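Local coordinates for ribosomal-protein-S5-alanine N-acetyltransferase (Vibrio fischeri, PDB 3IGR) that probably transfers the acetyl group of acetyl-CoA to the N-terminal alanine of ribosomal protein uS5, at residues Ile81-Tyr86 with Gly100-Ser105. Residues are numbered along the deposited sequence; the frame is centred on the assembly and turned at random.
Sequences IGTVSY and GYSLDS
An antiparallel β-hairpin in the central sheet of this GNAT acetyltransferase pairs strand 79-90 with strand 96-103. Two hydrogen-bonded pairs, Thr83 with Ser102 and Ser85 with Gly100, alternate with non-hydrogen-bonded Gly82-Leu103 and Val84-Tyr101. Within the second hydrogen-bonded pair, Ser85 N reaches Gly100 O at 2.7 Å, and the N lies nearly on the line of the C=O bond (169°). Beyond the last strand residue, Asp104 N gives a straight bond of 2.8 Å to Ile81 O, sitting well above that carbonyl's plane. Ile81 and Gly82 form a classic β-bulge opposite Val72 of strand 68-74. Glycine suits position 82, where a β-carbon would crowd Ser102 O and Leu103 CD1. Val84 and Tyr101 share the face turned to helix 112-126, where Val84 CG2 meets Tyr101 CB at 4.2 Å; Tyr101 OH hydrogen-bonds Ser144 OG. Ile81 and Leu103 run side by side in the same direction, their CD1 methyls 4.1 Å apart. On the opposite face, short hydroxyl side chains let Thr83 and Ser102 bond to each other while the rest of Thr83 packs against helix 20-29. Each sets its hydroxyl between the backbone N and carbonyl carbon (chi1 61° and 66°), and Thr83 OG1 and Ser102 OG hydrogen-bond at 2.9 Å; Ser102 OG also hydrogen-bonds Tyr26 OH.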
ATOM      1  N   ILE A  81      17.654  11.406  -7.177  1.00 11.34           N
ATOM      2  CA  ILE A  81      17.079  10.380  -8.052  1.00 11.47           C
ATOM      3  C   ILE A  81      15.576  10.551  -8.245  1.00 11.45           C
ATOM      4  O   ILE A  81      14.911   9.684  -8.808  1.00 10.89           O
ATOM      5  CB  ILE A  81      17.366   8.956  -7.521  1.00 12.18           C
ATOM      6  CG1 ILE A  81      16.710   8.772  -6.144  1.00 13.35           C
ATOM      7  CG2 ILE A  81      18.885   8.725  -7.483  1.00 11.56           C
ATOM      8  CD1 ILE A  81      15.931   7.493  -5.963  1.00 15.86           C
ATOM      9  N   GLY A  82      15.044  11.684  -7.794  1.00 11.79           N
ATOM     10  CA  GLY A  82      13.605  11.940  -7.912  1.00 12.03           C
ATOM     11  C   GLY A  82      13.232  13.293  -7.353  1.00 12.21           C
ATOM     12  O   GLY A  82      14.032  13.925  -6.657  1.00 12.00           O
ATOM     13  N   THR A  83      12.013  13.733  -7.675  1.00 11.89           N
ATOM     14  CA  THR A  83      11.496  15.009  -7.224  1.00 11.97           C
ATOM     15  C   THR A  83      10.007  14.846  -6.929  1.00 11.91           C
ATOM     16  O   THR A  83       9.334  14.005  -7.533  1.00 11.57           O
ATOM     17  CB  THR A  83      11.645  16.132  -8.308  1.00 11.63           C
ATOM     18  OG1 THR A  83      10.910  15.752  -9.470  1.00 11.86           O
ATOM     19  CG2 THR A  83      13.113  16.391  -8.693  1.00 10.85           C
ATOM     20  N   VAL A  84       9.506  15.629  -5.989  1.00 11.80           N
ATOM     21  CA  VAL A  84       8.059  15.713  -5.747  1.00 12.12           C
ATOM     22  C   VAL A  84       7.826  17.182  -5.512  1.00 12.39           C
ATOM     23  O   VAL A  84       8.357  17.746  -4.555  1.00 12.37           O
ATOM     24  CB  VAL A  84       7.573  14.868  -4.523  1.00 12.32           C
ATOM     25  CG1 VAL A  84       6.056  14.915  -4.398  1.00 11.57           C
ATOM     26  CG2 VAL A  84       8.004  13.389  -4.656  1.00 12.88           C
ATOM     27  N   SER A  85       7.070  17.814  -6.405  1.00 12.51           N
ATOM     28  CA  SER A  85       6.927  19.270  -6.372  1.00 12.41           C
ATOM     29  C   SER A  85       5.483  19.655  -6.112  1.00 12.18           C
ATOM     30  O   SER A  85       4.600  19.271  -6.868  1.00 12.10           O
ATOM     31  CB  SER A  85       7.384  19.871  -7.696  1.00 12.06           C
ATOM     32  OG  SER A  85       7.075  21.257  -7.734  1.00 14.27           O
ATOM     33  N   TYR A  86       5.250  20.413  -5.041  1.00 12.50           N
ATOM     34  CA  TYR A  86       3.916  20.958  -4.738  1.00 12.13           C
ATOM     35  C   TYR A  86       3.937  22.427  -5.136  1.00 11.88           C
ATOM     36  O   TYR A  86       4.723  23.216  -4.597  1.00 12.13           O
ATOM     37  CB  TYR A  86       3.555  20.776  -3.261  1.00 11.72           C
ATOM     38  CG  TYR A  86       3.499  19.322  -2.883  1.00 12.73           C
ATOM     39  CD1 TYR A  86       2.324  18.593  -3.034  1.00 11.56           C
ATOM     40  CD2 TYR A  86       4.647  18.649  -2.436  1.00 12.36           C
ATOM     41  CE1 TYR A  86       2.276  17.243  -2.705  1.00  9.52           C
ATOM     42  CE2 TYR A  86       4.607  17.293  -2.111  1.00 10.99           C
ATOM     43  CZ  TYR A  86       3.413  16.603  -2.256  1.00  9.87           C
ATOM     44  OH  TYR A  86       3.353  15.275  -1.977  1.00  9.81           O
ATOM     45  N   GLY A 100       3.465  17.334  -8.742  1.00 10.90           N
ATOM     46  CA  GLY A 100       4.118  16.741  -9.928  1.00 12.00           C
ATOM     47  C   GLY A 100       5.364  16.017  -9.440  1.00 11.90           C
ATOM     48  O   GLY A 100       6.017  16.480  -8.502  1.00 13.82           O
ATOM     49  N   TYR A 101       5.707  14.895 -10.051  1.00 11.56           N
ATOM     50  CA  TYR A 101       6.847  14.097  -9.556  1.00 11.56           C
ATOM     51  C   TYR A 101       7.575  13.418 -10.702  1.00 11.44           C
ATOM     52  O   TYR A 101       7.021  13.236 -11.786  1.00 10.73           O
ATOM     53  CB  TYR A 101       6.407  13.028  -8.531  1.00 10.96           C
ATOM     54  CG  TYR A 101       5.155  12.299  -8.949  1.00 12.04           C
ATOM     55  CD1 TYR A 101       3.920  12.702  -8.467  1.00 13.37           C
ATOM     56  CD2 TYR A 101       5.203  11.229  -9.859  1.00 13.70           C
ATOM     57  CE1 TYR A 101       2.762  12.079  -8.860  1.00 15.57           C
ATOM     58  CE2 TYR A 101       4.056  10.588 -10.256  1.00 13.49           C
ATOM     59  CZ  TYR A 101       2.834  11.020  -9.749  1.00 13.72           C
ATOM     60  OH  TYR A 101       1.665  10.424 -10.122  1.00 14.76           O
ATOM     61  N   SER A 102       8.814  13.023 -10.437  1.00 11.31           N
ATOM     62  CA  SER A 102       9.591  12.267 -11.396  1.00 11.77           C
ATOM     63  C   SER A 102      10.564  11.378 -10.642  1.00 11.78           C
ATOM     64  O   SER A 102      10.872  11.620  -9.461  1.00 11.42           O
ATOM     65  CB  SER A 102      10.349  13.208 -12.359  1.00 12.07           C
ATOM     66  OG  SER A 102      11.340  13.953 -11.666  1.00 12.80           O
ATOM     67  N   LEU A 103      11.024  10.342 -11.331  1.00 11.80           N
ATOM     68  CA  LEU A 103      11.989   9.392 -10.801  1.00 11.69           C
ATOM     69  C   LEU A 103      12.998   9.042 -11.873  1.00 11.80           C
ATOM     70  O   LEU A 103      12.651   8.913 -13.058  1.00 11.88           O
ATOM     71  CB  LEU A 103      11.280   8.125 -10.324  1.00 11.62           C
ATOM     72  CG  LEU A 103      12.085   7.106  -9.497  1.00 11.34           C
ATOM     73  CD1 LEU A 103      12.498   7.692  -8.168  1.00 11.76           C
ATOM     74  CD2 LEU A 103      11.252   5.864  -9.279  1.00 10.37           C
ATOM     75  N   ASP A 104      14.252   8.914 -11.448  1.00 11.74           N
ATOM     76  CA  ASP A 104      15.334   8.439 -12.297  1.00 12.11           C
ATOM     77  C   ASP A 104      14.959   7.101 -12.930  1.00 12.07           C
ATOM     78  O   ASP A 104      14.394   6.253 -12.257  1.00 12.97           O
ATOM     79  CB  ASP A 104      16.603   8.307 -11.461  1.00 11.67           C
ATOM     80  CG  ASP A 104      17.822   8.020 -12.307  1.00 12.28           C
ATOM     81  OD1 ASP A 104      18.529   8.985 -12.663  1.00 12.46           O
ATOM     82  OD2 ASP A 104      18.051   6.840 -12.641  1.00 11.09           O
ATOM     83  N   SER A 105      15.260   6.912 -14.219  1.00 12.15           N
ATOM     84  CA  SER A 105      14.817   5.698 -14.933  1.00 12.34           C
ATOM     85  C   SER A 105      15.493   4.404 -14.456  1.00 12.82           C
ATOM     86  O   SER A 105      14.942   3.318 -14.626  1.00 13.09           O
ATOM     87  CB  SER A 105      14.961   5.844 -16.460  1.00 12.76           C
ATOM     88  OG  SER A 105      16.319   5.875 -16.831  1.00 11.66           O
TER